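AA9 family lytic polysaccharide monooxygenase B (Heterobasidion irregulare TC 32-1, PDB 5NNS) uses a single copper ion to cleave the glycosidic bonds of crystalline and amorphous polysaccharides oxidatively, at C1, with O2 or hydrogen peroxide as cosubstrate. Local coordinates at residues A[181-189]-A[217-225]; A[59-67]-A[171-179]. All coordinates share one frame; numbering follows the deposited sequence.

Contact 1: residues A[181-189]-A[217-225]. With AKR (acrylic acid), chain N.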
# COMPACT_ATOMS: atom_id res chain seq x y z
N ALA A 181 -15.62 -14.24 4.83
CA ALA A 181 -15.20 -14.30 3.43
C ALA A 181 -13.68 -14.14 3.31
O ALA A 181 -13.07 -13.35 4.04
CB ALA A 181 -15.92 -13.23 2.62
N THR A 182 -13.09 -14.92 2.41
CA THR A 182 -11.67 -14.80 2.06
C THR A 182 -11.56 -14.67 0.54
O THR A 182 -12.35 -15.27 -0.18
CB THR A 182 -10.87 -16.05 2.48
OG1 THR A 182 -11.49 -17.22 1.95
CG2 THR A 182 -10.80 -16.17 4.00
N PRO A 183 -10.57 -13.90 0.04
CA PRO A 183 -10.44 -13.80 -1.42
C PRO A 183 -10.07 -15.14 -2.06
O PRO A 183 -9.22 -15.85 -1.50
CB PRO A 183 -9.32 -12.77 -1.63
CG PRO A 183 -8.85 -12.36 -0.28
CD PRO A 183 -9.42 -13.29 0.73
N PRO A 184 -10.69 -15.50 -3.21
CA PRO A 184 -10.24 -16.68 -3.96
C PRO A 184 -8.78 -16.58 -4.41
O PRO A 184 -8.22 -15.49 -4.48
CB PRO A 184 -11.18 -16.71 -5.18
CG PRO A 184 -12.35 -15.86 -4.82
CD PRO A 184 -11.86 -14.84 -3.84
N ALA A 185 -8.19 -17.73 -4.72
CA ALA A 185 -6.77 -17.83 -5.09
C ALA A 185 -6.34 -16.91 -6.24
O ALA A 185 -5.22 -16.42 -6.23
CB ALA A 185 -6.41 -19.28 -5.41
N SER A 186 -7.22 -16.67 -7.20
CA SER A 186 -6.93 -15.78 -8.34
C SER A 186 -6.66 -14.31 -8.00
O SER A 186 -6.02 -13.61 -8.78
CB SER A 186 -8.05 -15.85 -9.38
OG SER A 186 -9.29 -15.50 -8.79
N TYR A 187 -7.16 -13.84 -6.86
CA TYR A 187 -6.90 -12.46 -6.39
C TYR A 187 -5.63 -12.35 -5.55
O TYR A 187 -5.18 -11.25 -5.26
CB TYR A 187 -8.06 -11.95 -5.55
CG TYR A 187 -9.33 -11.77 -6.32
CD1 TYR A 187 -10.20 -12.84 -6.53
CD2 TYR A 187 -9.67 -10.53 -6.86
CE1 TYR A 187 -11.37 -12.68 -7.24
CE2 TYR A 187 -10.84 -10.35 -7.57
CZ TYR A 187 -11.69 -11.43 -7.77
OH TYR A 187 -12.86 -11.26 -8.47
N LEU A 188 -5.06 -13.50 -5.16
CA LEU A 188 -3.94 -13.54 -4.23
C LEU A 188 -2.61 -13.54 -4.97
O LEU A 188 -2.42 -14.28 -5.93
CB LEU A 188 -4.06 -14.78 -3.33
CG LEU A 188 -5.34 -14.89 -2.49
CD1 LEU A 188 -5.39 -16.22 -1.74
CD2 LEU A 188 -5.46 -13.73 -1.52
N VAL A 189 -1.69 -12.68 -4.52
CA VAL A 189 -0.34 -12.58 -5.09
C VAL A 189 0.71 -12.47 -3.99
O VAL A 189 0.38 -12.29 -2.81
CB VAL A 189 -0.21 -11.39 -6.07
CG1 VAL A 189 -1.18 -11.55 -7.24
CG2 VAL A 189 -0.43 -10.05 -5.37
N ILE A 217 -3.35 -1.06 -14.30
CA ILE A 217 -2.69 -0.94 -13.02
C ILE A 217 -2.04 -2.29 -12.77
O ILE A 217 -2.68 -3.32 -12.96
CB ILE A 217 -3.66 -0.58 -11.87
CG1 ILE A 217 -4.36 0.76 -12.15
CG2 ILE A 217 -2.89 -0.47 -10.55
CD1 ILE A 217 -5.58 1.01 -11.29
N PRO A 218 -0.74 -2.31 -12.37
CA PRO A 218 -0.08 -3.58 -12.04
C PRO A 218 -0.74 -4.31 -10.88
O PRO A 218 -1.43 -3.69 -10.07
CB PRO A 218 1.33 -3.13 -11.62
CG PRO A 218 1.52 -1.80 -12.25
CD PRO A 218 0.18 -1.16 -12.25
N GLY A 219 -0.50 -5.61 -10.80
CA GLY A 219 -1.01 -6.42 -9.70
C GLY A 219 -2.36 -7.00 -10.03
O GLY A 219 -2.84 -6.85 -11.16
N PRO A 220 -3.00 -7.66 -9.05
CA PRO A 220 -4.26 -8.37 -9.30
C PRO A 220 -5.48 -7.46 -9.38
O PRO A 220 -5.39 -6.25 -9.15
CB PRO A 220 -4.36 -9.31 -8.10
CG PRO A 220 -3.71 -8.56 -6.99
CD PRO A 220 -2.56 -7.83 -7.65
N ALA A 221 -6.63 -8.06 -9.70
CA ALA A 221 -7.91 -7.37 -9.63
C ALA A 221 -8.24 -7.04 -8.18
O ALA A 221 -7.67 -7.63 -7.24
CB ALA A 221 -9.02 -8.22 -10.24
N VAL A 222 -9.14 -6.09 -8.01
CA VAL A 222 -9.57 -5.63 -6.69
C VAL A 222 -10.63 -6.59 -6.13
O VAL A 222 -11.58 -6.95 -6.82
CB VAL A 222 -10.11 -4.19 -6.74
CG1 VAL A 222 -10.65 -3.74 -5.39
CG2 VAL A 222 -9.02 -3.24 -7.21
N TRP A 223 -10.43 -6.99 -4.88
CA TRP A 223 -11.38 -7.81 -4.14
C TRP A 223 -12.16 -6.92 -3.15
O TRP A 223 -11.63 -6.54 -2.11
CB TRP A 223 -10.66 -8.95 -3.42
CG TRP A 223 -11.60 -9.94 -2.81
CD1 TRP A 223 -12.28 -10.94 -3.45
CD2 TRP A 223 -11.95 -10.04 -1.42
NE1 TRP A 223 -13.04 -11.65 -2.55
CE2 TRP A 223 -12.86 -11.12 -1.30
CE3 TRP A 223 -11.59 -9.32 -0.27
CZ2 TRP A 223 -13.40 -11.50 -0.07
CZ3 TRP A 223 -12.14 -9.69 0.95
CH2 TRP A 223 -13.04 -10.78 1.04
N GLN A 224 -13.40 -6.60 -3.51
CA GLN A 224 -14.28 -5.76 -2.69
C GLN A 224 -15.09 -6.51 -1.61
O GLN A 224 -15.83 -5.87 -0.86
CB GLN A 224 -15.20 -4.93 -3.58
CG GLN A 224 -14.49 -3.76 -4.24
CD GLN A 224 -15.37 -2.99 -5.19
OE1 GLN A 224 -15.78 -3.51 -6.21
NE2 GLN A 224 -15.67 -1.74 -4.85
N GLY A 225 -14.96 -7.83 -1.53
CA GLY A 225 -15.62 -8.63 -0.49
C GLY A 225 -16.23 -9.91 -1.04
O GLY A 225 -16.54 -9.99 -2.23
CA AKR N . -7.21 -4.45 -12.99
CB AKR N . -7.67 -5.31 -13.89
C AKR N . -5.88 -4.62 -12.36
O AKR N . -5.16 -5.60 -12.67
OXT AKR N . -5.48 -3.78 -11.52
O HOH W 1 -6.58 -11.07 -10.05
O HOH W 2 -6.51 -8.88 -5.08

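Contact 2: residues A[59-67]-A[171-179]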
# COMPACT_ATOMS: atom_id res chain seq x y z
N ALA A 59 7.54 -3.52 21.18
CA ALA A 59 7.00 -2.18 20.86
C ALA A 59 6.01 -2.17 19.69
O ALA A 59 5.38 -1.13 19.42
CB ALA A 59 8.14 -1.20 20.60
N GLN A 60 5.86 -3.30 18.98
CA GLN A 60 4.96 -3.39 17.83
C GLN A 60 3.51 -3.39 18.29
O GLN A 60 3.12 -4.22 19.11
CB GLN A 60 5.24 -4.68 17.04
CG GLN A 60 4.48 -4.80 15.72
CD GLN A 60 4.87 -3.74 14.71
OE1 GLN A 60 6.05 -3.54 14.43
NE2 GLN A 60 3.88 -3.06 14.16
N LYS A 61 2.72 -2.45 17.77
CA LYS A 61 1.29 -2.38 18.04
C LYS A 61 0.48 -2.97 16.88
O LYS A 61 1.03 -3.24 15.81
CB LYS A 61 0.86 -0.93 18.29
CG LYS A 61 1.70 -0.15 19.30
CD LYS A 61 0.86 0.90 20.03
CE LYS A 61 1.67 2.07 20.58
NZ LYS A 61 1.83 3.20 19.61
N SER A 62 -0.81 -3.21 17.13
CA SER A 62 -1.79 -3.56 16.09
C SER A 62 -3.08 -2.76 16.32
O SER A 62 -3.49 -2.57 17.47
CB SER A 62 -2.12 -5.06 16.10
OG SER A 62 -1.02 -5.86 15.72
N ALA A 63 -3.73 -2.31 15.25
CA ALA A 63 -4.99 -1.57 15.35
C ALA A 63 -6.15 -2.53 15.24
O ALA A 63 -6.27 -3.25 14.25
CB ALA A 63 -5.07 -0.52 14.26
N THR A 64 -7.00 -2.56 16.26
CA THR A 64 -8.22 -3.38 16.22
C THR A 64 -9.33 -2.58 15.55
O THR A 64 -9.63 -1.46 15.97
CB THR A 64 -8.66 -3.82 17.62
OG1 THR A 64 -7.56 -4.46 18.28
CG2 THR A 64 -9.83 -4.80 17.54
N VAL A 65 -9.92 -3.17 14.50
CA VAL A 65 -10.98 -2.53 13.71
C VAL A 65 -11.97 -3.57 13.19
O VAL A 65 -11.59 -4.69 12.89
CB VAL A 65 -10.41 -1.73 12.49
CG1 VAL A 65 -9.69 -0.48 12.95
CG2 VAL A 65 -9.47 -2.58 11.63
N ALA A 66 -13.24 -3.18 13.09
CA ALA A 66 -14.26 -4.06 12.52
C ALA A 66 -14.09 -4.12 11.01
O ALA A 66 -13.63 -3.16 10.39
CB ALA A 66 -15.65 -3.57 12.87
N ALA A 67 -14.44 -5.26 10.43
CA ALA A 67 -14.53 -5.38 8.98
C ALA A 67 -15.68 -4.46 8.58
O ALA A 67 -16.70 -4.44 9.27
CB ALA A 67 -14.79 -6.82 8.57
N ALA A 171 0.82 -1.61 7.92
CA ALA A 171 0.29 -1.45 9.28
C ALA A 171 -0.34 -2.77 9.73
O ALA A 171 -0.96 -3.45 8.92
CB ALA A 171 -0.74 -0.34 9.31
N GLN A 172 -0.16 -3.12 11.00
CA GLN A 172 -0.76 -4.34 11.56
C GLN A 172 -2.18 -4.07 12.06
O GLN A 172 -2.40 -3.10 12.79
CB GLN A 172 0.10 -4.92 12.69
CG GLN A 172 1.47 -5.41 12.21
CD GLN A 172 2.26 -6.20 13.24
OE1 GLN A 172 3.42 -6.52 13.02
NE2 GLN A 172 1.64 -6.53 14.37
N LEU A 173 -3.12 -4.92 11.66
CA LEU A 173 -4.50 -4.83 12.13
C LEU A 173 -4.94 -6.12 12.81
O LEU A 173 -4.42 -7.20 12.52
CB LEU A 173 -5.47 -4.55 10.98
CG LEU A 173 -5.21 -3.37 10.05
CD1 LEU A 173 -6.26 -3.37 8.95
CD2 LEU A 173 -5.20 -2.05 10.81
N ILE A 174 -5.91 -6.00 13.72
CA ILE A 174 -6.72 -7.12 14.18
C ILE A 174 -8.13 -6.84 13.65
O ILE A 174 -8.77 -5.89 14.09
CB ILE A 174 -6.70 -7.25 15.72
CG1 ILE A 174 -5.27 -7.50 16.21
CG2 ILE A 174 -7.60 -8.40 16.16
CD1 ILE A 174 -5.08 -7.37 17.71
N VAL A 175 -8.58 -7.64 12.69
CA VAL A 175 -9.89 -7.48 12.08
C VAL A 175 -10.90 -8.31 12.86
O VAL A 175 -10.71 -9.52 13.02
CB VAL A 175 -9.87 -7.86 10.59
CG1 VAL A 175 -11.27 -7.82 9.98
CG2 VAL A 175 -8.93 -6.94 9.82
N THR A 176 -11.96 -7.66 13.34
CA THR A 176 -13.01 -8.32 14.13
C THR A 176 -14.32 -8.33 13.34
O THR A 176 -14.46 -7.60 12.36
CB THR A 176 -13.23 -7.59 15.47
OG1 THR A 176 -13.75 -6.27 15.23
CG2 THR A 176 -11.92 -7.48 16.26
N GLY A 177 -15.27 -9.14 13.78
CA GLY A 177 -16.57 -9.25 13.11
C GLY A 177 -16.43 -9.89 11.75
O GLY A 177 -15.76 -10.91 11.61
N GLY A 178 -17.06 -9.30 10.74
CA GLY A 178 -17.00 -9.80 9.37
C GLY A 178 -18.05 -10.84 9.05
O GLY A 178 -19.01 -11.01 9.80
N GLU A 179 -17.88 -11.51 7.91
CA GLU A 179 -18.81 -12.54 7.44
C GLU A 179 -18.03 -13.75 6.89
O GLU A 179 -18.52 -14.44 6.00
CB GLU A 179 -19.74 -11.98 6.35
CG GLU A 179 -20.55 -10.74 6.75
CD GLU A 179 -21.28 -10.08 5.58
OE1 GLU A 179 -20.69 -9.97 4.48
OE2 GLU A 179 -22.45 -9.66 5.76
O HOH W 3 -1.71 -7.80 13.91
O HOH W 4 -18.20 -6.41 10.29

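Contact 1: residues A[181-189]-A[217-225]
Pro-183 sits over one face of the Trp-223 indole, and around this pair the contact is at its tightest. The proline CB is 3.7 Å from the centroid of the five-membered ring and only 6° off its normal, a CH-pi contact square over the face. Pro-184 follows toward the pyrrole side, its CD 3.6 Å from NE1 of Trp-223, while Ala-181 CB touches the far end of the six-membered ring at CZ2 and CH2. The indole reaches this row because its CG stands anti to the backbone N (chi1 -172°), which carries the ring across to 181-184. An edge of the same indole points at the face of Tyr-187 in a T-shaped pair, the centroid of the five-membered ring 5.2 Å from that of the tyrosine and the planes at 67°. In the AA9 beta-sandwich both segments belong to the long C-terminal tail that follows the last strand, 165-176, so here the chain end is wrapped on itself and laid over strand 106-116, where Phe-107 meets the Trp-223 ring nearly at right angles. Beyond the indole the packing thins. Val-189 still reaches Pro-220, CG2 to CD at 3.8 Å, but no direct hydrogen bond joins the two segments. Water takes over that role: one molecule links Ser-186 O to Ala-221 N, and another donates to both Tyr-187 O (2.7 Å) and Ala-221 O (2.8 Å). That same Ala-221 O lies in the plane of the Tyr-187 ring, at its edge, 3.5 Å from CD2. At the start of 217-225, on the side of Pro-220 away from Trp-223, the chain borders a bound acrylic acid; one acid oxygen, O, lies 3.0 Å from Gly-219 O, and Gln-111 NE2 is hydrogen-bonded to the ligand.

Contact 2: residues A[59-67]-A[171-179]
Ile-174 N donates to Ala-63 O in a parallel beta ladder that attaches short edge strand 63-66 to the final strand of the AA9 beta-sandwich. Five backbone bonds run from Ala-63 N to Ala-67 N; that from Ile-174 N to Ala-63 O is the shortest at 2.8 Å, with the donor 42° above the carbonyl plane, whereas Val-65 N meets Ile-174 O at 3.0 Å almost end-on. On the inner face Ala-63 CB touches Leu-173 CD2 (3.8 Å) and Ala-67 CB touches Val-175 CG1, and Leu-9 of the other sheet packs on Ala-63, Val-65 and Leu-173. The outer face carries the methyls of Thr-64 and Thr-176, CG2 to CG2 at 3.6 Å. Before the ladder, the Gln-60 amide comes from the opposite direction and lies over the face of the extended Gln-172 amide, planes 25° apart and Gln-60 CG 3.4 Å from Gln-172 OE1. Gln-172 NE2 donates to Ser-62 OG (3.1 Å), 6° out of the amide plane, and that hydroxyl lies 2.7 Å from a water oxygen that donates to Leu-173 O. Farther out, Leu-56 N binds Gln-60 OE1. Arg-31 and Thr-97, with Ser-62, fix which way the Gln-172 amide is turned: Arg-31 NE bonds to OE1, and Thr-97 OG1 to NE2.

In the fold
Contact 2 and contact 1 follow each other along the chain: segment 171-179 leaves the sandwich as a strand, and one residue later segment 181-189 begins the tail that contact 1 folds back on. Their centres are about 20 Å apart, lying about 16 Å and about 14 Å respectively from the centre of the chain, and apart from this junction they do not touch. Neither belongs to the copper site, yet strand 165-176 runs from Tyr-167, which sits at the copper with His-1 and His-80, into contact 2, and the tail beyond it leads to contact 1. Small guests differ too: contact 1 borders the acrylic acid pocket, whereas a sodium ion sits about 3 Å from the Ser-62 side chain in contact 2.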